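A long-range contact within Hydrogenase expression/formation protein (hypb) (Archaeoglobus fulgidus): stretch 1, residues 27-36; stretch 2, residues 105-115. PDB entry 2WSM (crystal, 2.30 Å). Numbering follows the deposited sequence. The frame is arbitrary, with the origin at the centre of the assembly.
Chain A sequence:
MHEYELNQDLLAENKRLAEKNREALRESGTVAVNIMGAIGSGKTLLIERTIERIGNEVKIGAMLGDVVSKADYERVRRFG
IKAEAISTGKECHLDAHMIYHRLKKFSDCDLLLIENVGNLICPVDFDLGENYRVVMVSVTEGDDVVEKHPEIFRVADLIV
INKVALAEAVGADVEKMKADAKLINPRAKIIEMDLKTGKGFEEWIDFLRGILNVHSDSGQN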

ATOM      1  N   GLU A  27      25.776   5.024 -12.606  1.00 34.69           N
ATOM      2  CA  GLU A  27      27.173   4.713 -12.892  1.00 37.52           C
ATOM      3  C   GLU A  27      27.322   3.626 -13.955  1.00 38.34           C
ATOM      4  O   GLU A  27      28.264   3.649 -14.751  1.00 38.28           O
ATOM      5  N   SER A  28      26.398   2.673 -13.974  1.00 32.50           N
ATOM      6  CA  SER A  28      26.511   1.560 -14.907  1.00 33.29           C
ATOM      7  C   SER A  28      25.745   1.802 -16.202  1.00 36.24           C
ATOM      8  O   SER A  28      25.967   1.111 -17.192  1.00 35.25           O
ATOM      9  N   GLY A  29      24.849   2.785 -16.198  1.00 37.14           N
ATOM     10  CA  GLY A  29      24.019   3.050 -17.363  1.00 29.64           C
ATOM     11  C   GLY A  29      22.876   2.056 -17.506  1.00 33.67           C
ATOM     12  O   GLY A  29      22.303   1.900 -18.589  1.00 41.04           O
ATOM     13  N   THR A  30      22.547   1.381 -16.409  1.00 30.29           N
ATOM     14  CA  THR A  30      21.440   0.439 -16.373  1.00 30.28           C
ATOM     15  C   THR A  30      20.133   1.187 -16.149  1.00 24.90           C
ATOM     16  O   THR A  30      20.037   2.006 -15.251  1.00 25.86           O
ATOM     17  N   VAL A  31      19.127   0.922 -16.974  1.00 27.25           N
ATOM     18  CA  VAL A  31      17.814   1.519 -16.749  1.00 26.50           C
ATOM     19  C   VAL A  31      16.930   0.518 -16.019  1.00 24.10           C
ATOM     20  O   VAL A  31      16.767  -0.610 -16.471  1.00 26.78           O
ATOM     21  N   ALA A  32      16.386   0.926 -14.877  1.00 22.17           N
ATOM     22  CA  ALA A  32      15.578   0.033 -14.050  1.00 24.28           C
ATOM     23  C   ALA A  32      14.098   0.410 -14.051  1.00 23.60           C
ATOM     24  O   ALA A  32      13.731   1.584 -13.905  1.00 21.88           O
ATOM     25  N   VAL A  33      13.259  -0.606 -14.205  1.00 22.78           N
ATOM     26  CA  VAL A  33      11.812  -0.434 -14.241  1.00 19.49           C
ATOM     27  C   VAL A  33      11.166  -1.184 -13.083  1.00 24.55           C
ATOM     28  O   VAL A  33      11.317  -2.403 -12.952  1.00 22.32           O
ATOM     29  N   ASN A  34      10.457  -0.437 -12.246  1.00 16.42           N
ATOM     30  CA  ASN A  34       9.701  -0.988 -11.143  1.00 20.61           C
ATOM     31  C   ASN A  34       8.320  -1.380 -11.668  1.00 21.44           C
ATOM     32  O   ASN A  34       7.500  -0.517 -11.974  1.00 22.55           O
ATOM     33  N   ILE A  35       8.066  -2.677 -11.797  1.00 21.72           N
ATOM     34  CA  ILE A  35       6.806  -3.130 -12.385  1.00 19.70           C
ATOM     35  C   ILE A  35       5.836  -3.599 -11.329  1.00 19.07           C
ATOM     36  O   ILE A  35       6.013  -4.655 -10.722  1.00 19.53           O
ATOM     37  N   MET A  36       4.794  -2.808 -11.133  1.00 18.72           N
ATOM     38  CA  MET A  36       3.846  -3.042 -10.056  1.00 16.91           C
ATOM     39  C   MET A  36       2.533  -3.600 -10.590  1.00 18.53           C
ATOM     40  O   MET A  36       2.219  -3.466 -11.772  1.00 18.42           O
ATOM     41  N   LYS A 105      25.300  -7.409  -9.142  1.00 37.47           N
ATOM     42  CA  LYS A 105      25.206  -8.574 -10.008  1.00 29.61           C
ATOM     43  C   LYS A 105      24.556  -8.212 -11.338  1.00 32.85           C
ATOM     44  O   LYS A 105      24.768  -8.882 -12.342  1.00 40.21           O
ATOM     45  N   PHE A 106      23.783  -7.132 -11.348  1.00 30.16           N
ATOM     46  CA  PHE A 106      23.090  -6.707 -12.559  1.00 31.24           C
ATOM     47  C   PHE A 106      23.708  -5.462 -13.222  1.00 30.34           C
ATOM     48  O   PHE A 106      23.127  -4.889 -14.143  1.00 30.86           O
ATOM     49  N   SER A 107      24.888  -5.060 -12.764  1.00 32.67           N
ATOM     50  CA  SER A 107      25.543  -3.862 -13.285  1.00 35.34           C
ATOM     51  C   SER A 107      25.829  -3.946 -14.792  1.00 34.29           C
ATOM     52  O   SER A 107      25.993  -2.921 -15.464  1.00 32.09           O
ATOM     53  N   ASP A 108      25.870  -5.164 -15.324  1.00 31.92           N
ATOM     54  CA  ASP A 108      26.142  -5.359 -16.749  1.00 35.42           C
ATOM     55  C   ASP A 108      24.897  -5.389 -17.644  1.00 35.35           C
ATOM     56  O   ASP A 108      25.008  -5.571 -18.858  1.00 39.18           O
ATOM     57  N   CYS A 109      23.716  -5.206 -17.064  1.00 31.99           N
ATOM     58  CA  CYS A 109      22.497  -5.187 -17.870  1.00 27.88           C
ATOM     59  C   CYS A 109      22.160  -3.771 -18.333  1.00 28.65           C
ATOM     60  O   CYS A 109      22.368  -2.803 -17.607  1.00 29.43           O
ATOM     61  N   ASP A 110      21.647  -3.652 -19.552  1.00 33.14           N
ATOM     62  CA  ASP A 110      21.149  -2.375 -20.044  1.00 31.84           C
ATOM     63  C   ASP A 110      19.827  -2.064 -19.367  1.00 29.64           C
ATOM     64  O   ASP A 110      19.533  -0.920 -19.030  1.00 31.56           O
ATOM     65  N   LEU A 111      19.036  -3.105 -19.162  1.00 31.01           N
ATOM     66  CA  LEU A 111      17.682  -2.953 -18.665  1.00 29.33           C
ATOM     67  C   LEU A 111      17.440  -3.940 -17.532  1.00 27.46           C
ATOM     68  O   LEU A 111      17.628  -5.146 -17.703  1.00 26.89           O
ATOM     69  N   LEU A 112      17.039  -3.417 -16.378  1.00 20.10           N
ATOM     70  CA  LEU A 112      16.714  -4.230 -15.217  1.00 23.57           C
ATOM     71  C   LEU A 112      15.219  -4.181 -14.906  1.00 27.88           C
ATOM     72  O   LEU A 112      14.694  -3.155 -14.447  1.00 25.61           O
ATOM     73  N   LEU A 113      14.538  -5.292 -15.156  1.00 24.18           N
ATOM     74  CA  LEU A 113      13.103  -5.386 -14.913  1.00 22.92           C
ATOM     75  C   LEU A 113      12.815  -5.865 -13.491  1.00 22.57           C
ATOM     76  O   LEU A 113      13.150  -6.989 -13.120  1.00 25.04           O
ATOM     77  N   ILE A 114      12.210  -4.992 -12.694  1.00 21.53           N
ATOM     78  CA  ILE A 114      11.948  -5.290 -11.295  1.00 20.83           C
ATOM     79  C   ILE A 114      10.463  -5.524 -11.032  1.00 22.67           C
ATOM     80  O   ILE A 114       9.644  -4.594 -11.055  1.00 18.50           O
ATOM     81  N   GLU A 115      10.129  -6.780 -10.772  1.00 22.40           N
ATOM     82  CA  GLU A 115       8.761  -7.164 -10.483  1.00 21.08           C
ATOM     83  C   GLU A 115       8.434  -7.004  -8.998  1.00 18.63           C
ATOM     84  O   GLU A 115       8.945  -7.732  -8.139  1.00 18.18           O
TER

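Neighbouring parallel strands are joined by their backbones, while their side chains pack above and below the sheet in two separate layers. The pairing of residues 31-36 with 111-115 in this hydrogenase expression/formation protein is a clear example. The strands run 15° from exactly parallel, and bridge partners from Val 31 with Leu 111 to Ile 35 with Glu 115 project to alternating faces.

One layer is built from Val 31, Val 33, Ile 35, Leu 111, Leu 113 and Glu 115. Val 33, in the t rotamer, touches two leucines of the neighbouring strand: its CG2 is 4.0 Å from CD1 of Leu 111, and its CB is 4.1 Å from CD2 of Leu 113. Both leucines bring their ends nearer to stretch 1 than their CA-to-CB direction alone would suggest, Leu 111 with chi angles t and p, Leu 113 with m and t. The same CD2 of Leu 113 lies 4.2 Å from CD1 of Ile 35 (m, t), so one methyl serves two partners. Toward the start of the strand, CG1 of Val 31 (t) meets CD1 of Leu 111 at 4.4 Å. Glu 115 starts from this face too, but its side chain runs on away from stretch 1, and its carboxylate is satisfied elsewhere in the structure.

The other face carries Ala 32, Asn 34, Leu 112 and Ile 114. The small Ala 32 touches two larger neighbours, its CB lying 4.2 Å from CB of Leu 112 (t, p) and 4.4 Å from CD1 of Ile 114 (m, t). Asn 34 (t) is buried, yet its amide finds its polar partners outside this contact.

Between the layers, the backbones close a regular ladder: Val 31 O accepts from Leu 112 N at 2.8 Å, and Val 33 N donates to Leu 112 O at 2.9 Å.

At the polar edge, the buried Thr 30 makes the transition. Its CB points sideways and chi1 is m; CG2 still reaches CB of Leu 112 at 3.9 Å, whereas OG1 donates a 2.7 Å hydrogen bond to Cys 109 O. The hydroxyl thus anchors the end of the turn from Phe 106 to Cys 109, while the Phe 106 ring leads away. Farther out, Ser 28 (p) points toward stretch 2 and sets its CB 3.4 Å from Ser 107 O. A water completes the edge, donating to Gly 29 O and to Asp 110 O, each at 2.7 Å from the water oxygen, and so bridges two carbonyls that cannot bond to each other.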

ATOM      1  CB  GLU A  27      27.903   4.288 -11.620  1.00 34.43           C
ATOM      2  CG  GLU A  27      27.858   5.314 -10.494  1.00 43.47           C
ATOM      3  CD  GLU A  27      28.664   4.873  -9.278  1.00 53.51           C
ATOM      4  OE1 GLU A  27      29.559   4.013  -9.440  1.00 49.13           O
ATOM      5  OE2 GLU A  27      28.404   5.384  -8.163  1.00 54.16           O
ATOM      6  CB  SER A  28      26.071   0.245 -14.254  1.00 35.82           C
ATOM      7  OG  SER A  28      24.671   0.209 -14.033  1.00 33.60           O
ATOM      8  CB  THR A  30      21.624  -0.597 -15.231  1.00 28.75           C
ATOM      9  OG1 THR A  30      22.829  -1.340 -15.445  1.00 29.76           O
ATOM     10  CG2 THR A  30      20.444  -1.567 -15.176  1.00 20.59           C
ATOM     11  CB  VAL A  31      17.151   1.970 -18.062  1.00 27.03           C
ATOM     12  CG1 VAL A  31      15.693   2.366 -17.825  1.00 21.69           C
ATOM     13  CG2 VAL A  31      17.925   3.128 -18.669  1.00 27.92           C
ATOM     14  CB  ALA A  32      16.108  -0.010 -12.620  1.00 22.51           C
ATOM     15  CB  VAL A  33      11.226  -0.968 -15.556  1.00 20.27           C
ATOM     16  CG1 VAL A  33       9.711  -0.705 -15.628  1.00 18.72           C
ATOM     17  CG2 VAL A  33      11.954  -0.348 -16.735  1.00 23.75           C
ATOM     18  CB  ASN A  34       9.591   0.077 -10.039  1.00 21.33           C
ATOM     19  CG  ASN A  34       8.725  -0.353  -8.875  1.00 21.06           C
ATOM     20  OD1 ASN A  34       8.303  -1.501  -8.785  1.00 19.42           O
ATOM     21  ND2 ASN A  34       8.465   0.580  -7.962  1.00 19.75           N
ATOM     22  CB  ILE A  35       6.999  -4.238 -13.437  1.00 17.36           C
ATOM     23  CG1 ILE A  35       7.891  -3.730 -14.569  1.00 17.46           C
ATOM     24  CG2 ILE A  35       5.632  -4.719 -13.972  1.00 15.79           C
ATOM     25  CD1 ILE A  35       8.446  -4.815 -15.445  1.00 18.75           C
ATOM     26  CB  MET A  36       3.607  -1.742  -9.284  1.00 16.08           C
ATOM     27  CG  MET A  36       4.753  -1.350  -8.360  1.00 16.93           C
ATOM     28  SD  MET A  36       4.683   0.375  -7.823  1.00 22.21           S
ATOM     29  CE  MET A  36       5.282   1.197  -9.302  1.00 17.67           C
ATOM     30  CB  LYS A 105      24.429  -9.688  -9.308  1.00 35.91           C
ATOM     31  CG  LYS A 105      23.789 -10.725 -10.236  1.00 38.09           C
ATOM     32  CD  LYS A 105      23.082 -11.816  -9.425  1.00 32.97           C
ATOM     33  CE  LYS A 105      22.167 -12.674 -10.287  1.00 42.67           C
ATOM     34  NZ  LYS A 105      22.796 -13.956 -10.702  1.00 39.80           N
ATOM     35  CB  PHE A 106      21.608  -6.475 -12.267  1.00 31.87           C
ATOM     36  CG  PHE A 106      20.864  -7.719 -11.866  1.00 29.10           C
ATOM     37  CD1 PHE A 106      20.728  -8.062 -10.531  1.00 33.11           C
ATOM     38  CD2 PHE A 106      20.290  -8.540 -12.825  1.00 31.74           C
ATOM     39  CE1 PHE A 106      20.042  -9.205 -10.161  1.00 33.98           C
ATOM     40  CE2 PHE A 106      19.601  -9.683 -12.462  1.00 31.77           C
ATOM     41  CZ  PHE A 106      19.476 -10.017 -11.129  1.00 33.58           C
ATOM     42  CB  SER A 107      26.836  -3.574 -12.513  1.00 36.05           C
ATOM     43  OG  SER A 107      27.854  -4.510 -12.847  1.00 35.22           O
ATOM     44  CB  ASP A 108      26.967  -6.632 -16.962  1.00 46.24           C
ATOM     45  CG  ASP A 108      26.247  -7.877 -16.481  1.00 50.37           C
ATOM     46  OD1 ASP A 108      25.341  -8.353 -17.198  1.00 51.91           O
ATOM     47  OD2 ASP A 108      26.586  -8.378 -15.387  1.00 55.41           O
ATOM     48  CB  CYS A 109      21.315  -5.789 -17.099  1.00 29.08           C
ATOM     49  SG  CYS A 109      21.584  -7.459 -16.417  1.00 32.91           S
ATOM     50  CB  ASP A 110      20.936  -2.429 -21.561  1.00 31.62           C
ATOM     51  CG  ASP A 110      22.167  -2.901 -22.302  1.00 30.62           C
ATOM     52  OD1 ASP A 110      23.288  -2.587 -21.849  1.00 28.92           O
ATOM     53  OD2 ASP A 110      22.009  -3.589 -23.333  1.00 31.33           O
ATOM     54  CB  LEU A 111      16.693  -3.196 -19.808  1.00 29.03           C
ATOM     55  CG  LEU A 111      15.195  -3.167 -19.498  1.00 26.70           C
ATOM     56  CD1 LEU A 111      14.750  -1.754 -19.162  1.00 23.11           C
ATOM     57  CD2 LEU A 111      14.405  -3.722 -20.679  1.00 23.06           C
ATOM     58  CB  LEU A 112      17.494  -3.749 -13.996  1.00 24.56           C
ATOM     59  CG  LEU A 112      17.220  -4.514 -12.701  1.00 25.65           C
ATOM     60  CD1 LEU A 112      17.612  -5.974 -12.847  1.00 22.89           C
ATOM     61  CD2 LEU A 112      17.971  -3.876 -11.553  1.00 21.42           C
ATOM     62  CB  LEU A 113      12.453  -6.300 -15.951  1.00 18.00           C
ATOM     63  CG  LEU A 113      12.664  -5.776 -17.376  1.00 21.67           C
ATOM     64  CD1 LEU A 113      12.186  -6.768 -18.437  1.00 21.07           C
ATOM     65  CD2 LEU A 113      12.001  -4.423 -17.557  1.00 21.95           C
ATOM     66  CB  ILE A 114      12.461  -4.177 -10.371  1.00 20.32           C
ATOM     67  CG1 ILE A 114      13.938  -3.878 -10.663  1.00 28.73           C
ATOM     68  CG2 ILE A 114      12.264  -4.566  -8.914  1.00 22.04           C
ATOM     69  CD1 ILE A 114      14.568  -2.871  -9.708  1.00 21.49           C
ATOM     70  CB  GLU A 115       8.524  -8.606 -10.936  1.00 20.91           C
ATOM     71  CG  GLU A 115       7.119  -9.096 -10.677  1.00 21.89           C
ATOM     72  CD  GLU A 115       7.005 -10.592 -10.829  1.00 26.52           C
ATOM     73  OE1 GLU A 115       7.359 -11.313  -9.869  1.00 27.47           O
ATOM     74  OE2 GLU A 115       6.568 -11.045 -11.906  1.00 25.44           O
TER
HETATM   75  O   HOH W   1      20.383   1.305 -20.374  1.00 28.87           O